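Local coordinates for protein tetraacyldisaccharide 4'-kinase (Aquifex aeolicus, PDB 4EHW) that probably transfers the gamma-phosphate of ATP to the 4'-position of a tetraacyldisaccharide 1-phosphate, giving lipid IVA at the membrane interface, at residues Val69-Arg74 with Val136-Asp141; Arg74-Lys79 with Gly100-Leu105; Leu156-Asp161 with Val186-Glu191; Glu230-Ser235 with Glu275-Thr280. One frame throughout, in Å; residues are numbered along the deposited sequence.

Interactions 1, 3 and 4 are buried pairings of parallel strands, whereas interaction 2 is a partly buried meeting of a loop with the start of a helix. Interactions 1 and 2 share R74 and touch: Y76 OH lies 3.3 Å from D141 OD2, a probable hydrogen bond, and S73 packs on P103. Interactions 1 and 3 are joined through strand 40-45, with which strands 136-139 and 152-158 both pair. Interaction 4 lies farthest from the chain centre (about 23 Å between centres). Interactions 1 and 3 run from apolar strands to charged ends beside the predicted ATP site, interaction 2 has no hydrogen bond across it, and interaction 4 centres on aromatic rings.

Interaction 1. Residues Val69-Arg74 with Val136-Asp141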
# COMPACT_ATOMS: atom_id res chain seq x y z
N VAL A 69 8.60 -4.85 -13.86
CA VAL A 69 7.87 -3.91 -13.03
C VAL A 69 8.77 -3.31 -11.97
O VAL A 69 9.50 -4.05 -11.28
CB VAL A 69 6.71 -4.62 -12.27
CG1 VAL A 69 5.96 -3.63 -11.38
CG2 VAL A 69 5.75 -5.33 -13.24
N CYS A 70 8.74 -1.99 -11.81
CA CYS A 70 9.40 -1.38 -10.64
C CYS A 70 8.44 -0.48 -9.86
O CYS A 70 7.79 0.39 -10.44
CB CYS A 70 10.65 -0.60 -11.04
SG CYS A 70 11.58 0.08 -9.63
N ILE A 71 8.37 -0.70 -8.55
CA ILE A 71 7.54 0.14 -7.69
C ILE A 71 8.34 1.32 -7.14
O ILE A 71 9.41 1.13 -6.54
CB ILE A 71 6.97 -0.66 -6.50
CG1 ILE A 71 6.02 -1.76 -7.00
CG2 ILE A 71 6.23 0.25 -5.54
CD1 ILE A 71 5.63 -2.72 -5.89
N LEU A 72 7.83 2.54 -7.33
CA LEU A 72 8.44 3.72 -6.72
C LEU A 72 7.71 4.14 -5.44
O LEU A 72 6.60 4.68 -5.48
CB LEU A 72 8.48 4.88 -7.72
CG LEU A 72 9.26 4.66 -9.01
CD1 LEU A 72 9.18 5.91 -9.92
CD2 LEU A 72 10.70 4.34 -8.64
N SER A 73 8.35 3.87 -4.31
CA SER A 73 7.78 4.13 -2.99
C SER A 73 8.61 5.20 -2.29
O SER A 73 9.78 5.37 -2.61
CB SER A 73 7.77 2.83 -2.18
OG SER A 73 7.13 3.01 -0.93
N ARG A 74 8.02 5.93 -1.36
CA ARG A 74 8.74 7.03 -0.71
C ARG A 74 9.41 6.59 0.58
O ARG A 74 10.32 7.27 1.09
CB ARG A 74 7.80 8.21 -0.44
CG ARG A 74 6.79 7.94 0.66
CD ARG A 74 6.20 9.25 1.16
NE ARG A 74 5.77 10.10 0.05
CZ ARG A 74 4.50 10.31 -0.28
NH1 ARG A 74 4.20 11.10 -1.31
NH2 ARG A 74 3.53 9.74 0.42
N VAL A 136 7.82 -0.77 -16.79
CA VAL A 136 6.75 0.05 -16.21
C VAL A 136 7.00 0.37 -14.74
O VAL A 136 7.46 -0.48 -13.99
CB VAL A 136 5.35 -0.62 -16.35
CG1 VAL A 136 5.34 -1.99 -15.69
CG2 VAL A 136 4.25 0.26 -15.73
N PHE A 137 6.70 1.62 -14.35
CA PHE A 137 6.75 2.02 -12.94
C PHE A 137 5.36 2.07 -12.33
O PHE A 137 4.39 2.50 -12.98
CB PHE A 137 7.38 3.41 -12.80
CG PHE A 137 8.84 3.44 -13.07
CD1 PHE A 137 9.73 2.86 -12.18
CD2 PHE A 137 9.34 4.06 -14.22
CE1 PHE A 137 11.10 2.87 -12.43
CE2 PHE A 137 10.72 4.08 -14.47
CZ PHE A 137 11.60 3.48 -13.57
N ILE A 138 5.26 1.63 -11.08
CA ILE A 138 4.05 1.84 -10.30
C ILE A 138 4.37 2.86 -9.22
O ILE A 138 5.17 2.58 -8.33
CB ILE A 138 3.56 0.56 -9.63
CG1 ILE A 138 3.13 -0.44 -10.70
CG2 ILE A 138 2.40 0.86 -8.70
CD1 ILE A 138 2.86 -1.79 -10.14
N LEU A 139 3.75 4.03 -9.30
CA LEU A 139 3.98 5.10 -8.34
C LEU A 139 3.10 4.91 -7.10
O LEU A 139 1.91 5.22 -7.12
CB LEU A 139 3.73 6.44 -8.99
CG LEU A 139 4.03 7.70 -8.18
CD1 LEU A 139 5.51 7.74 -7.82
CD2 LEU A 139 3.61 8.94 -9.00
N ASP A 140 3.70 4.37 -6.04
CA ASP A 140 3.02 4.10 -4.77
C ASP A 140 2.58 5.42 -4.11
O ASP A 140 3.37 6.36 -4.01
CB ASP A 140 3.97 3.34 -3.85
CG ASP A 140 3.36 3.02 -2.49
OD1 ASP A 140 2.14 2.81 -2.42
OD2 ASP A 140 4.12 2.96 -1.49
N ASP A 141 1.33 5.48 -3.68
CA ASP A 141 0.78 6.69 -3.06
C ASP A 141 1.13 7.96 -3.84
O ASP A 141 1.74 8.87 -3.29
CB ASP A 141 1.26 6.83 -1.62
CG ASP A 141 0.35 7.71 -0.79
OD1 ASP A 141 -0.82 7.91 -1.19
OD2 ASP A 141 0.80 8.21 0.27
O HOH W 1 4.84 5.70 -1.02
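L72 lies obliquely across the F137 ring, its CG 3.7 Å from F137 CD1 and both methyls close to F137 CD1. C70 shares this face of the sheet: CB touches CD1 and CE1, and with SG anti to the backbone N (chi1 -176°) the sulfur comes to the ring edge, 5.2 Å from its centroid. On the other face V69 CG1 meets I138 CD1 at 3.8 Å. Beneath the side chains the parallel strands 69-73 and 136-139 are joined by C70 N to V136 O, I138 N to C70 O, L72 N to I138 O and D140 N to L72 O. Helix 121-132 packs on C70 and F137, and helix 53-63 on I71 and I138.

At the C-terminal ends polar groups take over. S73 OG donates to the anti lone pair of D140 OD2 (3.1 Å), and a water links R74 N to the same oxygen, weakly on the D140 side. R74, poorly ordered in its side chain, forms a salt bridge from NH2 to D141 OD2 at 3.1 Å, the hydrogen bond within it weak. D141 OD1 is paired with K53 of the predicted ATP site, so the carboxylate probably bridges, by charge, that lysine and R74, which follows strand 69-73.

Interaction 2. Residues Arg74-Lys79 with Gly100-Leu105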
# COMPACT_ATOMS: atom_id res chain seq x y z
N ARG A 74 8.02 5.93 -1.36
CA ARG A 74 8.74 7.03 -0.71
C ARG A 74 9.41 6.59 0.58
O ARG A 74 10.32 7.27 1.09
CB ARG A 74 7.80 8.21 -0.44
CG ARG A 74 6.79 7.94 0.66
CD ARG A 74 6.20 9.25 1.16
NE ARG A 74 5.77 10.10 0.05
CZ ARG A 74 4.50 10.31 -0.28
NH1 ARG A 74 4.20 11.10 -1.31
NH2 ARG A 74 3.53 9.74 0.42
N GLY A 75 8.96 5.46 1.12
CA GLY A 75 9.53 4.93 2.33
C GLY A 75 8.74 5.24 3.58
O GLY A 75 8.40 4.33 4.34
N TYR A 76 8.41 6.51 3.79
CA TYR A 76 8.03 6.97 5.11
C TYR A 76 9.25 6.81 6.03
O TYR A 76 10.40 6.95 5.59
CB TYR A 76 6.83 6.18 5.67
CG TYR A 76 5.53 6.28 4.89
CD1 TYR A 76 4.65 7.34 5.10
CD2 TYR A 76 5.15 5.29 3.99
CE1 TYR A 76 3.44 7.43 4.41
CE2 TYR A 76 3.94 5.37 3.29
CZ TYR A 76 3.10 6.44 3.51
OH TYR A 76 1.91 6.52 2.82
N LYS A 77 8.99 6.49 7.29
CA LYS A 77 10.05 6.44 8.29
C LYS A 77 11.05 5.30 8.06
O LYS A 77 10.75 4.13 8.34
CB LYS A 77 9.45 6.32 9.69
CG LYS A 77 10.48 6.26 10.81
CD LYS A 77 11.35 7.51 10.85
CE LYS A 77 12.06 7.66 12.19
NZ LYS A 77 12.92 6.49 12.54
N ARG A 78 12.25 5.64 7.57
CA ARG A 78 13.33 4.66 7.43
C ARG A 78 14.63 5.10 8.10
O ARG A 78 14.86 6.30 8.29
CB ARG A 78 13.58 4.32 5.95
CG ARG A 78 13.52 5.52 5.01
CD ARG A 78 14.18 5.18 3.68
NE ARG A 78 13.91 6.16 2.63
CZ ARG A 78 14.81 6.58 1.74
NH1 ARG A 78 16.06 6.11 1.78
NH2 ARG A 78 14.47 7.47 0.81
N LYS A 79 15.48 4.13 8.44
CA LYS A 79 16.79 4.40 9.02
C LYS A 79 17.85 4.94 8.05
O LYS A 79 19.03 5.04 8.40
CB LYS A 79 17.26 3.22 9.88
CG LYS A 79 17.13 3.43 11.38
CD LYS A 79 17.15 2.10 12.13
CE LYS A 79 16.42 2.21 13.46
NZ LYS A 79 15.47 1.08 13.68
N GLY A 100 12.38 1.01 5.09
CA GLY A 100 11.07 1.48 5.50
C GLY A 100 10.11 0.30 5.48
O GLY A 100 10.26 -0.62 4.69
N ASP A 101 9.12 0.32 6.36
CA ASP A 101 8.23 -0.83 6.51
C ASP A 101 7.53 -1.22 5.20
O ASP A 101 7.59 -2.38 4.78
CB ASP A 101 7.23 -0.61 7.64
CG ASP A 101 7.86 -0.79 9.02
OD1 ASP A 101 9.10 -0.82 9.09
OD2 ASP A 101 7.12 -0.90 10.03
N GLU A 102 6.85 -0.27 4.58
CA GLU A 102 6.03 -0.54 3.40
C GLU A 102 6.78 -1.10 2.20
O GLU A 102 6.43 -2.15 1.69
CB GLU A 102 5.25 0.71 3.00
CG GLU A 102 4.10 1.03 3.94
CD GLU A 102 4.55 1.85 5.14
OE1 GLU A 102 5.65 2.44 5.09
OE2 GLU A 102 3.80 1.91 6.14
N PRO A 103 7.80 -0.39 1.73
CA PRO A 103 8.57 -0.85 0.57
C PRO A 103 9.20 -2.21 0.85
O PRO A 103 9.27 -3.08 -0.04
CB PRO A 103 9.69 0.20 0.45
CG PRO A 103 9.17 1.41 1.20
CD PRO A 103 8.39 0.82 2.34
N TYR A 104 9.64 -2.44 2.08
CA TYR A 104 10.20 -3.75 2.40
C TYR A 104 9.11 -4.82 2.30
O TYR A 104 9.29 -5.85 1.64
CB TYR A 104 10.89 -3.78 3.76
CG TYR A 104 11.71 -5.02 3.96
CD1 TYR A 104 13.04 -5.09 3.54
CD2 TYR A 104 11.16 -6.15 4.55
CE1 TYR A 104 13.79 -6.25 3.71
CE2 TYR A 104 11.89 -7.30 4.73
CZ TYR A 104 13.21 -7.35 4.31
OH TYR A 104 13.92 -8.51 4.49
N LEU A 105 7.96 -4.57 2.92
CA LEU A 105 6.86 -5.53 2.88
C LEU A 105 6.48 -5.90 1.44
O LEU A 105 6.27 -7.06 1.13
CB LEU A 105 5.65 -4.97 3.60
CG LEU A 105 4.39 -5.84 3.53
CD1 LEU A 105 4.64 -7.14 4.24
CD2 LEU A 105 3.21 -5.11 4.17
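The loop that follows strand 69-73 in this P-loop kinase passes over the N-terminal end of helix 101-109, where P103 and E102 meet G75 and Y76. P103 CG rests on G75 CA at 3.7 Å, a ring carbon against bare backbone. E102 approaches the Y76 ring obliquely, the two side chains crossing at about a right angle: its chain bends at chi2 (85°) and brings OE1 to 3.1 Å from Y76 CD2, the carboxylate and ring planes 61° apart. That oxygen also lies 3.4 Å from G75 O, but two acceptors form no bond. The other carboxylate oxygen, OE2, is held in a salt bridge by K282. The Y76 side chain is about 5 Å from that of K53 (nearest atoms).

Farther along, R78 CB comes to 3.6 Å from G100 N. R78 carries its guanidinium away to S80 and the carbonyl of G82. The main chains come close at R78 and G100, whose CA atoms are 4.4 Å apart, with G75 O and K77 O also near G100 CA. G100 O accepts from Y104 N at 3.2 Å. The arrangement is a loop packed on the first turn of a helix whose N-cap position is a glycine, beside the predicted ATP site of the P-loop kinase fold.

Interaction 3. Residues Leu156-Asp161 with Val186-Glu191; sequences LLKKKD and VLTYQE
L156 and T188 meet at about a right angle, L156 CG sitting 3.7 Å from T188 CG2 and CD2 almost as close. L156 also lies alongside V186, both pointing the same way, with CD1 4.0 Å from V186 CB. On the opposite face of the sheet L157 CB packs more loosely on L187 CD2.

The contact pairs parallel strands 152-158 and 184-188 of the P-loop kinase fold, beside the predicted ATP-binding loop. L157 N donates to V186 O nearly head-on (2.8 Å), while T188 N reaches L157 O from above the carbonyl plane, 39° out of it, at 2.8 Å. T188 OG1, placed between its backbone N and carbonyl carbon (chi1 59°), adds a weak bond to the same L157 O and comes 3.1 Å from K158 CB. K158 CB also approaches the Y189 ring obliquely. A water accepts from K159 N and donates to T188 O, adding an indirect link.

Outside this shell D161 OD2 takes the K158 N-H at 2.9 Å, from above the carboxylate plane. The extended K158 chain carries NZ away from the strands; its attraction to the Y189 ring is at most weak, and R208 forms the cation-pi pair with that tyrosine. Through D161 OD1 and K158 NZ, the carboxylate and the ammonium group bond directly to S47 OG and G50 O of the predicted ATP-binding loop.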
# COMPACT_ATOMS: atom_id res chain seq x y z
N LEU A 156 -8.01 5.42 -5.52
CA LEU A 156 -8.77 4.55 -4.65
C LEU A 156 -9.76 5.34 -3.81
O LEU A 156 -9.42 6.39 -3.25
CB LEU A 156 -7.84 3.78 -3.70
CG LEU A 156 -7.34 2.41 -4.17
CD1 LEU A 156 -6.59 2.57 -5.49
CD2 LEU A 156 -6.43 1.77 -3.11
N LEU A 157 -10.97 4.82 -3.67
CA LEU A 157 -12.01 5.46 -2.88
C LEU A 157 -12.79 4.44 -2.08
O LEU A 157 -13.30 3.46 -2.64
CB LEU A 157 -12.98 6.18 -3.80
CG LEU A 157 -12.60 7.59 -4.22
CD1 LEU A 157 -11.37 7.51 -5.09
CD2 LEU A 157 -13.75 8.22 -4.98
N LYS A 158 -12.90 4.67 -0.78
CA LYS A 158 -13.76 3.86 0.08
C LYS A 158 -14.97 4.69 0.46
O LYS A 158 -14.91 5.93 0.43
CB LYS A 158 -13.02 3.45 1.35
CG LYS A 158 -12.57 4.65 2.16
CD LYS A 158 -11.89 4.24 3.44
CE LYS A 158 -10.96 5.35 3.90
NZ LYS A 158 -10.46 5.08 5.26
N LYS A 159 -16.05 4.02 0.83
CA LYS A 159 -17.31 4.67 1.18
C LYS A 159 -17.10 5.83 2.16
O LYS A 159 -17.65 6.91 1.98
CB LYS A 159 -18.30 3.64 1.72
CG LYS A 159 -19.71 4.16 2.04
CD LYS A 159 -20.73 3.03 1.96
CE LYS A 159 -22.02 3.37 2.71
NZ LYS A 159 -23.17 2.53 2.24
N LYS A 160 -16.30 5.59 3.19
CA LYS A 160 -16.03 6.61 4.20
C LYS A 160 -15.61 7.96 3.59
O LYS A 160 -16.16 9.01 3.94
CB LYS A 160 -14.97 6.11 5.18
CG LYS A 160 -14.62 7.09 6.28
CD LYS A 160 -14.08 6.37 7.50
CE LYS A 160 -13.99 7.30 8.69
NZ LYS A 160 -12.68 8.01 8.72
N ASP A 161 -14.65 7.92 2.67
CA ASP A 161 -14.15 9.13 2.01
C ASP A 161 -15.23 10.14 1.61
O ASP A 161 -15.03 11.36 1.71
CB ASP A 161 -13.37 8.73 0.75
CG ASP A 161 -12.08 7.98 1.07
OD1 ASP A 161 -11.46 8.29 2.12
OD2 ASP A 161 -11.69 7.10 0.27
N VAL A 186 -11.01 2.90 -8.18
CA VAL A 186 -11.15 1.62 -7.51
C VAL A 186 -11.87 1.85 -6.18
O VAL A 186 -11.40 2.62 -5.34
CB VAL A 186 -9.77 1.00 -7.27
CG1 VAL A 186 -9.91 -0.38 -6.65
CG2 VAL A 186 -9.02 0.92 -8.60
N LEU A 187 -13.02 1.19 -6.01
CA LEU A 187 -13.86 1.38 -4.83
C LEU A 187 -13.55 0.28 -3.80
O LEU A 187 -13.88 -0.90 -3.99
CB LEU A 187 -15.34 1.36 -5.23
CG LEU A 187 -15.68 2.20 -6.46
CD1 LEU A 187 -17.17 2.07 -6.83
CD2 LEU A 187 -15.30 3.65 -6.25
N THR A 188 -12.92 0.69 -2.71
CA THR A 188 -12.32 -0.25 -1.78
C THR A 188 -13.24 -0.63 -0.63
O THR A 188 -14.35 -0.11 -0.50
CB THR A 188 -11.03 0.35 -1.20
OG1 THR A 188 -11.34 1.57 -0.53
CG2 THR A 188 -10.02 0.63 -2.32
N TYR A 189 -12.77 -1.56 0.20
CA TYR A 189 -13.51 -2.00 1.38
C TYR A 189 -14.92 -2.44 1.05
O TYR A 189 -15.85 -2.24 1.84
CB TYR A 189 -13.50 -0.91 2.45
CG TYR A 189 -12.11 -0.66 3.00
CD1 TYR A 189 -11.72 -1.17 4.23
CD2 TYR A 189 -11.18 0.05 2.26
CE1 TYR A 189 -10.44 -0.95 4.72
CE2 TYR A 189 -9.89 0.27 2.74
CZ TYR A 189 -9.53 -0.23 3.97
OH TYR A 189 -8.25 -0.01 4.45
N GLN A 190 -15.08 -3.04 -0.12
CA GLN A 190 -16.39 -3.50 -0.55
C GLN A 190 -16.88 -4.64 0.33
O GLN A 190 -18.08 -4.81 0.54
CB GLN A 190 -16.34 -3.93 -2.03
CG GLN A 190 -16.39 -2.76 -3.01
CD GLN A 190 -17.66 -1.94 -2.90
OE1 GLN A 190 -18.77 -2.49 -2.89
NE2 GLN A 190 -17.51 -0.63 -2.79
N GLU A 191 -15.94 -5.41 0.87
CA GLU A 191 -16.29 -6.61 1.63
C GLU A 191 -16.99 -6.28 2.95
O GLU A 191 -17.66 -7.14 3.54
CB GLU A 191 -15.04 -7.47 1.89
CG GLU A 191 -13.98 -6.83 2.79
CD GLU A 191 -13.11 -5.81 2.07
OE1 GLU A 191 -13.07 -5.82 0.82
OE2 GLU A 191 -12.48 -4.99 2.76
O HOH W 2 -15.93 1.34 1.45

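Interaction 4. Residues Glu230-Ser235 with Glu275-Thr280; sequences EVIAFS and EIYLTT
The apolar centre of this parallel strand pair, 231-235 with 276-279, is a cluster of I232, Y277 and F234. Strand 231-235 lies between 254-259 and 276-279, and 276-279 pairs in turn with 293-302, all parallel. I232 and Y277 lie side by side and point the same way, with I232 CG2 3.5 Å from Y277 CE1 and I232 CD1 farther out beside Y277 OH, which is hydrogen-bonded to E272 N. F234 takes the position between its backbone N and carbonyl carbon (chi1 64°), which turns its ring back across the neighbouring strand. There Y277 CD1 meets CE2 of F234 at 3.6 Å, at the edge of the F234 ring; the two ring planes stand 62° apart. T279 CB lies over a face of F234 in a CH-pi contact, 3.8 Å from the centroid and offset toward the rim. F260 and F269 extend the aromatic cluster.

On the other face V231 CG1 packs on I276 CG2 at 3.7 Å, and helix 242-249 lies against A233 and L278 through L247.

The backbones are joined by I232 N to I276 O, L278 N to I232 O and F234 N to L278 O. Beyond F234, T280 is the N-cap of helix 281-284 and its OG1 bonds D283, while S235 OG bonds N240. At the E230 end a water donates to E230 O and E275 OE1 and accepts from I276 N; E275 OE1 is also salt-bridged to K255. Back at T279, OG1 donates to F234 O at 2.8 Å, arriving 38° out of the carbonyl plane.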
# COMPACT_ATOMS: atom_id res chain seq x y z
N GLU A 230 -5.47 -21.38 20.88
CA GLU A 230 -5.63 -19.95 21.14
C GLU A 230 -4.27 -19.29 20.95
O GLU A 230 -3.23 -19.92 21.19
CB GLU A 230 -6.16 -19.67 22.53
CG GLU A 230 -5.58 -20.55 23.62
CD GLU A 230 -6.60 -20.81 24.72
OE1 GLU A 230 -7.53 -21.61 24.49
OE2 GLU A 230 -6.47 -20.21 25.81
N VAL A 231 -4.27 -18.04 20.53
CA VAL A 231 -3.02 -17.40 20.19
C VAL A 231 -2.74 -16.20 21.07
O VAL A 231 -3.65 -15.65 21.70
CB VAL A 231 -3.04 -16.92 18.74
CG1 VAL A 231 -3.59 -18.01 17.84
CG2 VAL A 231 -3.90 -15.66 18.63
N ILE A 232 -1.48 -15.79 21.10
CA ILE A 232 -1.10 -14.52 21.69
C ILE A 232 -1.01 -13.54 20.52
O ILE A 232 -0.39 -13.84 19.50
CB ILE A 232 0.26 -14.61 22.39
CG1 ILE A 232 0.19 -15.63 23.53
CG2 ILE A 232 0.70 -13.25 22.90
CD1 ILE A 232 1.54 -15.96 24.14
N ALA A 233 -1.62 -12.38 20.65
CA ALA A 233 -1.62 -11.44 19.54
C ALA A 233 -0.96 -10.14 19.95
O ALA A 233 -1.07 -9.71 21.10
CB ALA A 233 -3.03 -11.19 19.04
N PHE A 234 -0.27 -9.51 19.02
CA PHE A 234 0.41 -8.27 19.35
C PHE A 234 0.63 -7.43 18.11
O PHE A 234 0.59 -7.94 16.99
CB PHE A 234 1.76 -8.58 20.02
CG PHE A 234 2.75 -9.29 19.13
CD1 PHE A 234 3.52 -8.59 18.22
CD2 PHE A 234 2.93 -10.66 19.24
CE1 PHE A 234 4.45 -9.24 17.42
CE2 PHE A 234 3.86 -11.32 18.45
CZ PHE A 234 4.63 -10.61 17.53
N SER A 235 0.88 -6.15 18.32
CA SER A 235 1.30 -5.28 17.23
C SER A 235 1.80 -3.95 17.77
O SER A 235 1.61 -3.63 18.94
CB SER A 235 0.15 -5.05 16.25
OG SER A 235 -0.90 -4.34 16.88
N GLU A 275 3.97 -21.50 21.75
CA GLU A 275 2.78 -20.66 21.64
C GLU A 275 2.67 -20.04 20.27
O GLU A 275 3.67 -19.73 19.61
CB GLU A 275 2.76 -19.59 22.74
CG GLU A 275 2.72 -20.18 24.15
CD GLU A 275 1.46 -21.01 24.41
OE1 GLU A 275 0.36 -20.52 24.07
OE2 GLU A 275 1.57 -22.14 24.94
N ILE A 276 1.43 -19.85 19.82
CA ILE A 276 1.20 -19.34 18.49
C ILE A 276 0.97 -17.85 18.57
O ILE A 276 0.09 -17.39 19.30
CB ILE A 276 -0.02 -20.05 17.85
CG1 ILE A 276 0.32 -21.52 17.57
CG2 ILE A 276 -0.44 -19.35 16.56
CD1 ILE A 276 -0.88 -22.38 17.11
N TYR A 277 1.78 -17.09 17.83
CA TYR A 277 1.65 -15.64 17.80
C TYR A 277 1.02 -15.13 16.49
O TYR A 277 1.39 -15.60 15.41
CB TYR A 277 3.03 -14.99 17.98
CG TYR A 277 3.58 -15.16 19.37
CD1 TYR A 277 3.27 -14.25 20.37
CD2 TYR A 277 4.42 -16.22 19.69
CE1 TYR A 277 3.78 -14.39 21.66
CE2 TYR A 277 4.93 -16.37 20.97
CZ TYR A 277 4.60 -15.46 21.96
OH TYR A 277 5.12 -15.60 23.23
N LEU A 278 0.09 -14.18 16.61
CA LEU A 278 -0.44 -13.45 15.47
C LEU A 278 -0.08 -11.97 15.59
O LEU A 278 -0.24 -11.39 16.66
CB LEU A 278 -1.97 -13.60 15.37
CG LEU A 278 -2.42 -14.49 14.21
CD1 LEU A 278 -1.79 -15.85 14.39
CD2 LEU A 278 -3.93 -14.61 14.13
N THR A 279 0.42 -11.39 14.50
CA THR A 279 0.71 -9.96 14.46
C THR A 279 0.41 -9.41 13.06
O THR A 279 -0.24 -10.10 12.25
CB THR A 279 2.16 -9.66 14.84
OG1 THR A 279 2.36 -8.24 14.88
CG2 THR A 279 3.14 -10.28 13.82
N THR A 280 0.85 -8.19 12.75
CA THR A 280 0.57 -7.62 11.43
C THR A 280 1.73 -7.81 10.46
O THR A 280 2.89 -7.87 10.89
CB THR A 280 0.26 -6.10 11.46
OG1 THR A 280 1.48 -5.37 11.67
CG2 THR A 280 -0.76 -5.75 12.55
O HOH W 3 -0.68 -20.86 21.51